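Local coordinates for protein probable zinc protease PqqL (Escherichia coli, PDB 6OFS) that probably acts as a periplasmic, zinc-dependent endopeptidase of the M16 family, with one zinc ion bound per subunit, at residues Val735-Arg740 with Leu812-Met817; Ser775-Val780 with Leu797-Gln802. All coordinates share one frame; numbering follows the deposited sequence.

Contact 1: Val735-Arg740 with Leu812-Met817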
loop_
_atom_site.group_PDB
_atom_site.type_symbol
_atom_site.label_atom_id
_atom_site.label_comp_id
_atom_site.label_asym_id
_atom_site.label_seq_id
_atom_site.Cartn_x
_atom_site.Cartn_y
_atom_site.Cartn_z
ATOM N N VAL A 735 -13.467 -40.970 -18.311
ATOM C CA VAL A 735 -13.746 -41.885 -17.192
ATOM C C VAL A 735 -12.670 -41.792 -16.104
ATOM O O VAL A 735 -11.481 -41.922 -16.396
ATOM C CB VAL A 735 -13.970 -43.355 -17.658
ATOM C CG1 VAL A 735 -14.178 -44.295 -16.474
ATOM C CG2 VAL A 735 -15.147 -43.459 -18.623
ATOM N N SER A 736 -13.101 -41.617 -14.847
ATOM C CA SER A 736 -12.216 -41.581 -13.686
ATOM C C SER A 736 -12.683 -42.579 -12.618
ATOM O O SER A 736 -13.867 -42.588 -12.258
ATOM C CB SER A 736 -12.148 -40.174 -13.097
ATOM O OG SER A 736 -11.667 -39.253 -14.058
ATOM N N GLN A 737 -11.757 -43.421 -12.125
ATOM C CA GLN A 737 -12.057 -44.377 -11.059
ATOM C C GLN A 737 -11.008 -44.266 -9.962
ATOM O O GLN A 737 -9.811 -44.377 -10.222
ATOM C CB GLN A 737 -12.178 -45.818 -11.587
ATOM C CG GLN A 737 -12.577 -46.832 -10.506
ATOM C CD GLN A 737 -12.578 -48.252 -11.008
ATOM O OE1 GLN A 737 -13.628 -48.814 -11.352
ATOM N NE2 GLN A 737 -11.397 -48.866 -11.060
ATOM N N TRP A 738 -11.465 -43.983 -8.751
ATOM C CA TRP A 738 -10.627 -43.870 -7.561
ATOM C C TRP A 738 -10.933 -45.029 -6.654
ATOM O O TRP A 738 -12.094 -45.314 -6.373
ATOM C CB TRP A 738 -10.904 -42.579 -6.789
ATOM C CG TRP A 738 -10.221 -41.358 -7.319
ATOM C CD1 TRP A 738 -9.013 -40.858 -6.924
ATOM C CD2 TRP A 738 -10.792 -40.386 -8.200
ATOM N NE1 TRP A 738 -8.779 -39.649 -7.536
ATOM C CE2 TRP A 738 -9.856 -39.335 -8.327
ATOM C CE3 TRP A 738 -12.019 -40.288 -8.880
ATOM C CZ2 TRP A 738 -10.081 -38.229 -9.164
ATOM C CZ3 TRP A 738 -12.249 -39.184 -9.692
ATOM C CH2 TRP A 738 -11.285 -38.174 -9.833
ATOM N N LYS A 739 -9.890 -45.694 -6.204
ATOM C CA LYS A 739 -9.964 -46.806 -5.276
ATOM C C LYS A 739 -9.179 -46.338 -4.069
ATOM O O LYS A 739 -8.071 -45.824 -4.230
ATOM C CB LYS A 739 -9.375 -48.073 -5.909
ATOM C CG LYS A 739 -10.399 -48.810 -6.745
ATOM C CD LYS A 739 -9.838 -50.074 -7.398
ATOM C CE LYS A 739 -10.839 -50.792 -8.282
ATOM N NZ LYS A 739 -11.995 -51.346 -7.517
ATOM N N ARG A 740 -9.800 -46.399 -2.883
ATOM C CA ARG A 740 -9.200 -45.960 -1.622
ATOM C C ARG A 740 -8.906 -47.150 -0.742
ATOM O O ARG A 740 -9.753 -48.031 -0.575
ATOM C CB ARG A 740 -10.091 -44.949 -0.901
ATOM C CG ARG A 740 -9.342 -43.690 -0.497
ATOM C CD ARG A 740 -10.154 -42.838 0.441
ATOM N NE ARG A 740 -10.132 -43.390 1.796
ATOM C CZ ARG A 740 -11.199 -43.842 2.444
ATOM N NH1 ARG A 740 -12.403 -43.783 1.883
ATOM N NH2 ARG A 740 -11.077 -44.336 3.668
ATOM N N LEU A 812 -12.722 -53.955 -18.774
ATOM C CA LEU A 812 -11.446 -54.516 -19.181
ATOM C C LEU A 812 -10.281 -53.957 -18.350
ATOM O O LEU A 812 -9.344 -54.699 -18.067
ATOM C CB LEU A 812 -11.211 -54.353 -20.700
ATOM C CG LEU A 812 -9.964 -55.093 -21.288
ATOM C CD1 LEU A 812 -10.079 -56.618 -21.180
ATOM C CD2 LEU A 812 -9.703 -54.684 -22.712
ATOM N N ALA A 813 -10.352 -52.669 -17.936
ATOM C CA ALA A 813 -9.301 -52.045 -17.122
ATOM C C ALA A 813 -9.271 -52.627 -15.712
ATOM O O ALA A 813 -8.193 -52.795 -15.143
ATOM C CB ALA A 813 -9.474 -50.538 -17.078
ATOM N N ASN A 814 -10.448 -52.976 -15.174
ATOM C CA ASN A 814 -10.564 -53.579 -13.850
ATOM C C ASN A 814 -10.078 -55.005 -13.872
ATOM O O ASN A 814 -9.411 -55.414 -12.924
ATOM C CB ASN A 814 -11.996 -53.496 -13.315
ATOM C CG ASN A 814 -12.406 -52.116 -12.900
ATOM O OD1 ASN A 814 -11.686 -51.425 -12.177
ATOM N ND2 ASN A 814 -13.583 -51.682 -13.340
ATOM N N GLU A 815 -10.379 -55.763 -14.953
ATOM C CA GLU A 815 -9.927 -57.160 -15.038
ATOM C C GLU A 815 -8.411 -57.241 -15.254
ATOM O O GLU A 815 -7.780 -58.167 -14.741
ATOM C CB GLU A 815 -10.735 -57.999 -16.051
ATOM C CG GLU A 815 -10.504 -57.668 -17.510
ATOM C CD GLU A 815 -11.169 -58.597 -18.508
ATOM O OE1 GLU A 815 -10.440 -59.368 -19.176
ATOM O OE2 GLU A 815 -12.414 -58.539 -18.637
ATOM N N VAL A 816 -7.824 -56.236 -15.948
ATOM C CA VAL A 816 -6.375 -56.132 -16.189
ATOM C C VAL A 816 -5.692 -55.873 -14.831
ATOM O O VAL A 816 -4.644 -56.466 -14.533
ATOM C CB VAL A 816 -6.043 -55.059 -17.273
ATOM C CG1 VAL A 816 -4.588 -54.612 -17.223
ATOM C CG2 VAL A 816 -6.388 -55.563 -18.667
ATOM N N MET A 817 -6.339 -55.053 -13.991
ATOM C CA MET A 817 -5.876 -54.744 -12.637
ATOM C C MET A 817 -5.848 -55.977 -11.732
ATOM O O MET A 817 -4.867 -56.176 -11.020
ATOM C CB MET A 817 -6.744 -53.660 -12.007
ATOM C CG MET A 817 -6.294 -52.286 -12.347
ATOM S SD MET A 817 -6.972 -51.137 -11.156
ATOM C CE MET A 817 -8.500 -50.720 -11.976
#
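Q737 and N814 meet amide to amide between strand 735-740 and helix 812-817, two nearly coplanar flat groups arriving from opposite directions. The stronger bond runs from Q737 NE2 to N814 OD1, 2.8 Å long and close to straight at 164° about the hydrogen. The donor sits in the carbonyl plane of N814, on a lone pair, and N814 OD1 in turn lies almost exactly in the amide plane of Q737. A second, weak bond returns from N814 ND2 to Q737 OE1 at 3.5 Å, so each amide both gives and accepts, and together they would limit rotation of either amide, the shorter bond doing most of it. Q737 gets there by an outstretched chain: CG is anti to the backbone N (chi1 -176°) and the rest continues extended, carrying the amide off the sheet toward the helix. This is helix-on-sheet packing in an M16-type alpha/beta domain, where helix 806-823 lies over one face of a five-stranded mixed sheet. The short axes run in broadly the same direction, 34° apart and 11.9 Å from each other at closest, a separation spanned by Q737 and K739 from the strand and N814 and M817 from the helix. M817, one turn after N814, bends at its last torsion and brings its CE methyl to 3.6 Å from Q737 NE2, sliding past the glutamine in the opposite sense; it also packs on L762 of helix 749-771. K739, two residues along the strand from Q737, crosses N814 at a slant and touches it only with CE, 4.0 Å from N814 OD1 and 4.4 Å from M817 CE. W738, between these two residues, projects from the other face of the sheet, where it forms a cation-pi contact with R641.

Contact 2: Ser775-Val780 with Leu797-Gln802; sequences SGAYSV and LAFTCQ
The open end of the beta hairpin formed by strands 779-787 and 792-801 holds this contact, and a classic beta bulge interrupts its pairing there: Y778 and S779 both face T800. On the Y778 side the backbone bond is from Y778 N to T800 O at 2.8 Å; on the S779 side T800 N gives a weak bond to S779 O at 3.3 Å. Y778 has a helix-like backbone conformation, as the first residue of such a bulge commonly does. S779 and T800 form a hydrogen-bonded antiparallel pair whose hydroxyls share one face, and S779 OG and T800 OG1 lie 2.7 Å apart in a hydrogen bond. Both oxygens sit between their own backbone N and carbonyl carbon (chi1 68° and 56°), which brings the hydroxyls together. The Y778 ring lies alongside the C801-Q802 backbone, meeting it obliquely, with CE2 3.4 Å from C801 C and OH 3.8 Å from Q802 CB. On the sheet face opposite the S779 and T800 hydroxyls, V780 and F799 make the next, non-hydrogen-bonded pair: V780 CG2 is 3.8 Å from F799 CB, while the F799 ring turns from this pair to pack on L809 of helix 806-823. A777, just before the bulge, sets its CB 4.3 Å from F799 CD1 and also 4.3 Å from C801 CB, and packs on I770 at the end of helix 749-771. Strand 779-787 is outermost in its sheet within this chain, and the doubled residue opposite T800 is the signature of a classic bulge, here where an antiparallel hairpin opens.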
loop_
_atom_site.group_PDB
_atom_site.type_symbol
_atom_site.label_atom_id
_atom_site.label_comp_id
_atom_site.label_asym_id
_atom_site.label_seq_id
_atom_site.Cartn_x
_atom_site.Cartn_y
_atom_site.Cartn_z
ATOM N N SER A 775 -9.609 -49.914 -31.465
ATOM C CA SER A 775 -10.802 -49.132 -31.097
ATOM C C SER A 775 -10.876 -48.980 -29.563
ATOM O O SER A 775 -11.940 -49.138 -28.966
ATOM C CB SER A 775 -12.079 -49.756 -31.666
ATOM O OG SER A 775 -12.023 -49.909 -33.074
ATOM N N GLY A 776 -9.724 -48.705 -28.951
ATOM C CA GLY A 776 -9.610 -48.543 -27.508
ATOM C C GLY A 776 -9.712 -47.103 -27.055
ATOM O O GLY A 776 -10.410 -46.288 -27.672
ATOM N N ALA A 777 -9.026 -46.798 -25.948
ATOM C CA ALA A 777 -8.999 -45.468 -25.360
ATOM C C ALA A 777 -7.991 -44.592 -26.092
ATOM O O ALA A 777 -7.040 -45.107 -26.683
ATOM C CB ALA A 777 -8.643 -45.563 -23.884
ATOM N N TYR A 778 -8.219 -43.273 -26.068
ATOM C CA TYR A 778 -7.347 -42.272 -26.678
ATOM C C TYR A 778 -6.152 -42.024 -25.763
ATOM O O TYR A 778 -5.052 -41.738 -26.234
ATOM C CB TYR A 778 -8.111 -40.955 -26.928
ATOM C CG TYR A 778 -9.368 -41.110 -27.755
ATOM C CD1 TYR A 778 -9.324 -41.661 -29.031
ATOM C CD2 TYR A 778 -10.593 -40.644 -27.289
ATOM C CE1 TYR A 778 -10.477 -41.794 -29.805
ATOM C CE2 TYR A 778 -11.751 -40.764 -28.056
ATOM C CZ TYR A 778 -11.690 -41.346 -29.312
ATOM O OH TYR A 778 -12.821 -41.474 -30.082
ATOM N N SER A 779 -6.378 -42.133 -24.452
ATOM C CA SER A 779 -5.359 -41.967 -23.421
ATOM C C SER A 779 -5.717 -42.815 -22.200
ATOM O O SER A 779 -6.875 -43.184 -22.012
ATOM C CB SER A 779 -5.204 -40.493 -23.041
ATOM O OG SER A 779 -6.346 -39.971 -22.380
ATOM N N VAL A 780 -4.718 -43.143 -21.390
ATOM C CA VAL A 780 -4.904 -43.908 -20.158
ATOM C C VAL A 780 -3.880 -43.460 -19.118
ATOM O O VAL A 780 -2.770 -43.038 -19.465
ATOM C CB VAL A 780 -4.972 -45.448 -20.359
ATOM C CG1 VAL A 780 -3.588 -46.069 -20.571
ATOM C CG2 VAL A 780 -5.728 -46.128 -19.218
ATOM N N LEU A 797 -7.401 -44.385 -11.703
ATOM C CA LEU A 797 -7.383 -44.973 -13.039
ATOM C C LEU A 797 -8.175 -44.005 -13.934
ATOM O O LEU A 797 -9.384 -43.814 -13.737
ATOM C CB LEU A 797 -8.007 -46.385 -13.037
ATOM C CG LEU A 797 -8.486 -46.936 -14.404
ATOM C CD1 LEU A 797 -7.325 -47.472 -15.254
ATOM C CD2 LEU A 797 -9.559 -47.985 -14.218
ATOM N N ALA A 798 -7.489 -43.334 -14.849
ATOM C CA ALA A 798 -8.162 -42.382 -15.736
ATOM C C ALA A 798 -8.017 -42.763 -17.208
ATOM O O ALA A 798 -6.997 -43.309 -17.598
ATOM C CB ALA A 798 -7.644 -40.971 -15.502
ATOM N N PHE A 799 -9.048 -42.507 -18.015
ATOM C CA PHE A 799 -8.987 -42.743 -19.452
ATOM C C PHE A 799 -10.027 -41.925 -20.184
ATOM O O PHE A 799 -11.033 -41.531 -19.595
ATOM C CB PHE A 799 -9.025 -44.247 -19.844
ATOM C CG PHE A 799 -10.306 -45.010 -19.595
ATOM C CD1 PHE A 799 -11.291 -45.088 -20.577
ATOM C CD2 PHE A 799 -10.507 -45.694 -18.401
ATOM C CE1 PHE A 799 -12.476 -45.792 -20.346
ATOM C CE2 PHE A 799 -11.693 -46.407 -18.176
ATOM C CZ PHE A 799 -12.671 -46.443 -19.147
ATOM N N THR A 800 -9.741 -41.615 -21.451
ATOM C CA THR A 800 -10.652 -40.918 -22.356
ATOM C C THR A 800 -10.832 -41.871 -23.515
ATOM O O THR A 800 -9.857 -42.477 -23.974
ATOM C CB THR A 800 -10.129 -39.541 -22.798
ATOM O OG1 THR A 800 -8.845 -39.687 -23.397
ATOM C CG2 THR A 800 -10.077 -38.527 -21.663
ATOM N N CYS A 801 -12.073 -42.043 -23.965
ATOM C CA CYS A 801 -12.397 -42.991 -25.035
ATOM C C CYS A 801 -13.596 -42.490 -25.834
ATOM O O CYS A 801 -14.129 -41.413 -25.556
ATOM C CB CYS A 801 -12.701 -44.351 -24.415
ATOM S SG CYS A 801 -14.196 -44.362 -23.385
ATOM N N GLN A 802 -14.052 -43.322 -26.779
ATOM C CA GLN A 802 -15.251 -43.100 -27.580
ATOM C C GLN A 802 -16.432 -43.401 -26.633
ATOM O O GLN A 802 -16.362 -44.403 -25.913
ATOM C CB GLN A 802 -15.266 -44.068 -28.782
ATOM C CG GLN A 802 -16.163 -43.623 -29.932
ATOM C CD GLN A 802 -16.463 -44.737 -30.909
ATOM O OE1 GLN A 802 -15.669 -45.672 -31.116
ATOM N NE2 GLN A 802 -17.622 -44.656 -31.544
#

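In the fold
Strand 792-801 is the shared element: it lies between strands 733-742 and 779-787 in the sheet and is followed by helix 806-823. Along the chain, contact 2 is nested inside the loop closed by contact 1. Their centres are about 12 Å apart. V735 N lies 2.8 Å from F799 O and Q737 O 2.8 Å from L797 N, both probable hydrogen bonds joining 735-740 to 797-802 as neighbouring strands. L797 also reaches the helix, its CD2 being 3.7 Å from M817 CE and 3.8 Å from A813 CB. Both contacts lie within the second M16 inactive-domain range, away from the zinc held by H54 and H58.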